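Local atomic coordinates of uncharacterized protein VP1736 (Vibrio parahaemolyticus, PDB entry 3LXQ), a protein that is of unknown function but belongs to the sulfatase family of the alkaline phosphatase superfamily. Residues 338-349 against 367-378. Sequence-based numbering, arbitrary orientation.
Sequences DRIANNIDMPPT and LTKPLAREDERA
Ile340 and Asn342 run beside Glu376 and Ala378, and a single weak backbone bond, Arg377 N to Ile340 O at 3.4 Å, joins the two segments there; at the other end Thr349 of helix 346-353 comes close to Leu367. Side chains do most of the holding. Arg377 grips Asp345 end-on in a salt bridge. Its NH2 lies 2.9 Å from Asp345 OD1 and its NH1 3.0 Å from Asp345 OD2, each on a syn lone pair. Guanidinium and carboxylate are nearly coplanar, 3° apart. The backbone N of Asn342 also reaches Asp345 OD2, from above the carboxylate plane, and Arg365 N binds OD1, so four N-H donors grip the buried carboxylate. Arg339 bends at chi3 (-57°) and presents its edge to the loop. NH2 donates to Leu367 O at 2.6 Å and NH1 to Lys369 O at 3.1 Å. Leu367 CD2 lies over one face of this guanidinium, while Asp337 makes a salt bridge with NH2. The other branch of Leu367, CD1, packs 3.6 Å from Met346 CE and also touches Ala341 CB and Asp345 CB. Thr349 OG1 accepts from Leu367 N at 2.9 Å. Glu376 extends across Ile340, whose N meets OE1 at 3.1 Å from above the carboxylate plane; Arg391 forms a salt bridge with the same oxygen. Ile340 CG2 rests on Ala378 CB. The contact thus joins the edge of the mixed sheet of the alkaline phosphatase-like fold, through strand 341-342, to the five-stranded antiparallel sheet that follows, through its outermost strand 377-382.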
loop_
_atom_site.group_PDB
_atom_site.type_symbol
_atom_site.label_atom_id
_atom_site.label_comp_id
_atom_site.label_asym_id
_atom_site.label_seq_id
_atom_site.Cartn_x
_atom_site.Cartn_y
_atom_site.Cartn_z
ATOM N N ASP A 338 5.647 -12.869 -9.635
ATOM C CA ASP A 338 5.425 -11.993 -10.773
ATOM C C ASP A 338 3.931 -11.709 -11.019
ATOM O O ASP A 338 3.573 -11.140 -12.053
ATOM C CB ASP A 338 6.091 -12.582 -12.038
ATOM C CG ASP A 338 7.590 -12.877 -11.847
ATOM O OD1 ASP A 338 8.318 -12.047 -11.254
ATOM O OD2 ASP A 338 8.060 -13.949 -12.302
ATOM N N ARG A 339 3.058 -12.089 -10.082
ATOM C CA ARG A 339 1.603 -11.906 -10.288
ATOM C C ARG A 339 1.212 -10.438 -10.167
ATOM O O ARG A 339 1.565 -9.793 -9.184
ATOM C CB ARG A 339 0.775 -12.772 -9.317
ATOM C CG ARG A 339 0.900 -14.301 -9.520
ATOM C CD ARG A 339 0.131 -15.103 -8.443
ATOM N NE ARG A 339 0.570 -14.785 -7.080
ATOM C CZ ARG A 339 0.022 -15.262 -5.960
ATOM N NH1 ARG A 339 -1.023 -16.089 -5.995
ATOM N NH2 ARG A 339 0.525 -14.900 -4.785
ATOM N N ILE A 340 0.509 -9.904 -11.167
ATOM C CA ILE A 340 0.085 -8.503 -11.115
ATOM C C ILE A 340 -0.821 -8.313 -9.898
ATOM O O ILE A 340 -1.784 -9.063 -9.709
ATOM C CB ILE A 340 -0.669 -8.019 -12.391
ATOM C CG1 ILE A 340 0.110 -8.380 -13.657
ATOM C CG2 ILE A 340 -0.868 -6.486 -12.347
ATOM C CD1 ILE A 340 -0.708 -8.261 -14.899
ATOM N N ALA A 341 -0.498 -7.312 -9.086
ATOM C CA ALA A 341 -1.236 -7.028 -7.857
ATOM C C ALA A 341 -1.237 -5.534 -7.552
ATOM O O ALA A 341 -0.508 -4.765 -8.184
ATOM C CB ALA A 341 -0.635 -7.820 -6.695
ATOM N N ASN A 342 -2.086 -5.132 -6.607
ATOM C CA ASN A 342 -2.180 -3.767 -6.106
ATOM C C ASN A 342 -1.779 -3.770 -4.650
ATOM O O ASN A 342 -1.853 -4.801 -3.992
ATOM C CB ASN A 342 -3.616 -3.265 -6.173
ATOM C CG ASN A 342 -3.935 -2.503 -7.447
ATOM O OD1 ASN A 342 -5.017 -2.681 -8.013
ATOM N ND2 ASN A 342 -3.039 -1.611 -7.867
ATOM N N ASN A 343 -1.385 -2.614 -4.136
ATOM C CA ASN A 343 -1.180 -2.477 -2.695
ATOM C C ASN A 343 -2.438 -2.731 -1.839
ATOM O O ASN A 343 -2.319 -3.098 -0.675
ATOM C CB ASN A 343 -0.504 -1.138 -2.336
ATOM C CG ASN A 343 -1.173 0.075 -2.957
ATOM O OD1 ASN A 343 -2.163 -0.019 -3.695
ATOM N ND2 ASN A 343 -0.621 1.248 -2.649
ATOM N N ILE A 344 -3.634 -2.558 -2.413
ATOM C CA ILE A 344 -4.873 -2.956 -1.719
ATOM C C ILE A 344 -5.013 -4.489 -1.518
ATOM O O ILE A 344 -5.860 -4.937 -0.731
ATOM C CB ILE A 344 -6.155 -2.400 -2.392
ATOM C CG1 ILE A 344 -6.336 -2.977 -3.796
ATOM C CG2 ILE A 344 -6.159 -0.863 -2.430
ATOM C CD1 ILE A 344 -7.743 -2.888 -4.302
ATOM N N ASP A 345 -4.181 -5.281 -2.194
ATOM C CA ASP A 345 -4.121 -6.734 -1.954
ATOM C C ASP A 345 -3.249 -7.063 -0.747
ATOM O O ASP A 345 -3.272 -8.188 -0.233
ATOM C CB ASP A 345 -3.588 -7.490 -3.183
ATOM C CG ASP A 345 -4.399 -7.219 -4.444
ATOM O OD1 ASP A 345 -5.625 -7.094 -4.339
ATOM O OD2 ASP A 345 -3.808 -7.134 -5.545
HETATM N N MSE A 346 -2.481 -6.085 -0.291
HETATM C CA MSE A 346 -1.575 -6.345 0.804
HETATM C C MSE A 346 -2.292 -6.584 2.144
HETATM O O MSE A 346 -1.979 -7.558 2.820
HETATM C CB MSE A 346 -0.470 -5.297 0.882
HETATM C CG MSE A 346 0.462 -5.326 -0.319
HETATM SE SE MSE A 346 1.504 -6.994 -0.457
HETATM C CE MSE A 346 0.308 -8.058 -1.612
ATOM N N PRO A 347 -3.291 -5.746 2.497
ATOM C CA PRO A 347 -3.888 -6.043 3.807
ATOM C C PRO A 347 -4.531 -7.430 3.922
ATOM O O PRO A 347 -4.305 -8.067 4.934
ATOM C CB PRO A 347 -4.925 -4.937 4.023
ATOM C CG PRO A 347 -4.710 -3.940 2.950
ATOM C CD PRO A 347 -3.703 -4.432 1.968
ATOM N N PRO A 348 -5.340 -7.879 2.919
ATOM C CA PRO A 348 -5.844 -9.274 2.986
ATOM C C PRO A 348 -4.733 -10.332 3.016
ATOM O O PRO A 348 -4.838 -11.328 3.744
ATOM C CB PRO A 348 -6.702 -9.430 1.708
ATOM C CG PRO A 348 -6.671 -8.090 1.004
ATOM C CD PRO A 348 -6.032 -7.086 1.883
ATOM N N THR A 349 -3.675 -10.114 2.236
ATOM C CA THR A 349 -2.508 -11.002 2.267
ATOM C C THR A 349 -1.832 -11.048 3.646
ATOM O O THR A 349 -1.517 -12.137 4.161
ATOM C CB THR A 349 -1.482 -10.620 1.182
ATOM O OG1 THR A 349 -2.117 -10.624 -0.107
ATOM C CG2 THR A 349 -0.290 -11.579 1.176
ATOM N N LEU A 367 -3.029 -13.146 -1.287
ATOM C CA LEU A 367 -2.106 -13.688 -2.282
ATOM C C LEU A 367 -1.273 -14.851 -1.744
ATOM O O LEU A 367 -0.395 -15.360 -2.442
ATOM C CB LEU A 367 -1.235 -12.580 -2.874
ATOM C CG LEU A 367 -2.031 -11.561 -3.702
ATOM C CD1 LEU A 367 -1.253 -10.272 -3.921
ATOM C CD2 LEU A 367 -2.533 -12.156 -5.028
ATOM N N THR A 368 -1.566 -15.272 -0.513
ATOM C CA THR A 368 -1.004 -16.508 0.016
ATOM C C THR A 368 -1.691 -17.695 -0.661
ATOM O O THR A 368 -1.220 -18.828 -0.575
ATOM C CB THR A 368 -1.177 -16.658 1.550
ATOM O OG1 THR A 368 -2.568 -16.749 1.872
ATOM C CG2 THR A 368 -0.519 -15.506 2.316
ATOM N N LYS A 369 -2.801 -17.406 -1.339
ATOM C CA LYS A 369 -3.609 -18.403 -2.012
ATOM C C LYS A 369 -3.495 -18.236 -3.523
ATOM O O LYS A 369 -3.136 -17.146 -3.994
ATOM C CB LYS A 369 -5.070 -18.298 -1.551
ATOM C CG LYS A 369 -5.218 -18.601 -0.058
ATOM C CD LYS A 369 -6.609 -18.322 0.459
ATOM C CE LYS A 369 -6.729 -18.858 1.876
ATOM N NZ LYS A 369 -7.864 -18.245 2.598
ATOM N N PRO A 370 -3.809 -19.312 -4.283
ATOM C CA PRO A 370 -3.672 -19.306 -5.736
ATOM C C PRO A 370 -4.501 -18.231 -6.394
ATOM O O PRO A 370 -5.573 -17.870 -5.920
ATOM C CB PRO A 370 -4.202 -20.692 -6.149
ATOM C CG PRO A 370 -3.993 -21.545 -4.959
ATOM C CD PRO A 370 -4.288 -20.627 -3.800
ATOM N N LEU A 371 -3.988 -17.728 -7.497
ATOM C CA LEU A 371 -4.677 -16.743 -8.262
ATOM C C LEU A 371 -4.359 -17.091 -9.699
ATOM O O LEU A 371 -3.181 -17.143 -10.084
ATOM C CB LEU A 371 -4.155 -15.345 -7.910
ATOM C CG LEU A 371 -4.812 -14.173 -8.650
ATOM C CD1 LEU A 371 -6.202 -13.883 -8.110
ATOM C CD2 LEU A 371 -3.923 -12.917 -8.616
ATOM N N ALA A 372 -5.405 -17.380 -10.467
ATOM C CA ALA A 372 -5.256 -17.755 -11.870
ATOM C C ALA A 372 -4.673 -16.573 -12.618
ATOM O O ALA A 372 -4.897 -15.423 -12.226
ATOM C CB ALA A 372 -6.616 -18.173 -12.466
ATOM N N ARG A 373 -3.898 -16.859 -13.661
ATOM C CA ARG A 373 -3.342 -15.816 -14.519
ATOM C C ARG A 373 -4.348 -14.786 -15.031
ATOM O O ARG A 373 -4.020 -13.601 -15.136
ATOM C CB ARG A 373 -2.606 -16.422 -15.709
ATOM C CG ARG A 373 -1.098 -16.348 -15.577
ATOM C CD ARG A 373 -0.449 -16.224 -16.927
ATOM N NE ARG A 373 -0.698 -14.932 -17.577
ATOM C CZ ARG A 373 -1.385 -14.776 -18.711
ATOM N NH1 ARG A 373 -1.542 -13.571 -19.233
ATOM N NH2 ARG A 373 -1.913 -15.819 -19.344
ATOM N N GLU A 374 -5.554 -15.224 -15.381
ATOM C CA GLU A 374 -6.525 -14.304 -15.972
ATOM C C GLU A 374 -7.119 -13.355 -14.918
ATOM O O GLU A 374 -7.788 -12.374 -15.264
ATOM C CB GLU A 374 -7.636 -15.055 -16.715
ATOM C CG GLU A 374 -8.537 -15.879 -15.819
ATOM C CD GLU A 374 -8.117 -17.353 -15.716
ATOM O OE1 GLU A 374 -6.955 -17.716 -16.086
ATOM O OE2 GLU A 374 -8.980 -18.145 -15.257
ATOM N N ASP A 375 -6.873 -13.672 -13.645
ATOM C CA ASP A 375 -7.313 -12.839 -12.526
ATOM C C ASP A 375 -6.267 -11.815 -12.035
ATOM O O ASP A 375 -6.598 -10.893 -11.268
ATOM C CB ASP A 375 -7.832 -13.711 -11.386
ATOM C CG ASP A 375 -9.095 -14.469 -11.776
ATOM O OD1 ASP A 375 -9.974 -13.862 -12.440
ATOM O OD2 ASP A 375 -9.200 -15.663 -11.425
ATOM N N GLU A 376 -5.024 -11.944 -12.499
ATOM C CA GLU A 376 -4.007 -10.941 -12.195
ATOM C C GLU A 376 -4.487 -9.596 -12.699
ATOM O O GLU A 376 -5.006 -9.513 -13.804
ATOM C CB GLU A 376 -2.684 -11.289 -12.867
ATOM C CG GLU A 376 -2.083 -12.575 -12.343
ATOM C CD GLU A 376 -0.694 -12.832 -12.890
ATOM O OE1 GLU A 376 -0.077 -11.903 -13.468
ATOM O OE2 GLU A 376 -0.232 -13.981 -12.732
ATOM N N ARG A 377 -4.323 -8.554 -11.882
ATOM C CA ARG A 377 -4.799 -7.206 -12.237
ATOM C C ARG A 377 -4.222 -6.126 -11.338
ATOM O O ARG A 377 -3.802 -6.395 -10.196
ATOM C CB ARG A 377 -6.339 -7.118 -12.237
ATOM C CG ARG A 377 -7.009 -7.237 -10.847
ATOM C CD ARG A 377 -7.157 -5.862 -10.145
ATOM N NE ARG A 377 -7.643 -6.025 -8.769
ATOM C CZ ARG A 377 -6.875 -6.251 -7.702
ATOM N NH1 ARG A 377 -5.549 -6.320 -7.818
ATOM N NH2 ARG A 377 -7.444 -6.393 -6.498
ATOM N N ALA A 378 -4.229 -4.905 -11.865
ATOM C CA ALA A 378 -3.891 -3.709 -11.104
ATOM C C ALA A 378 -4.829 -2.579 -11.502
ATOM O O ALA A 378 -4.990 -2.257 -12.710
ATOM C CB ALA A 378 -2.422 -3.292 -11.362
#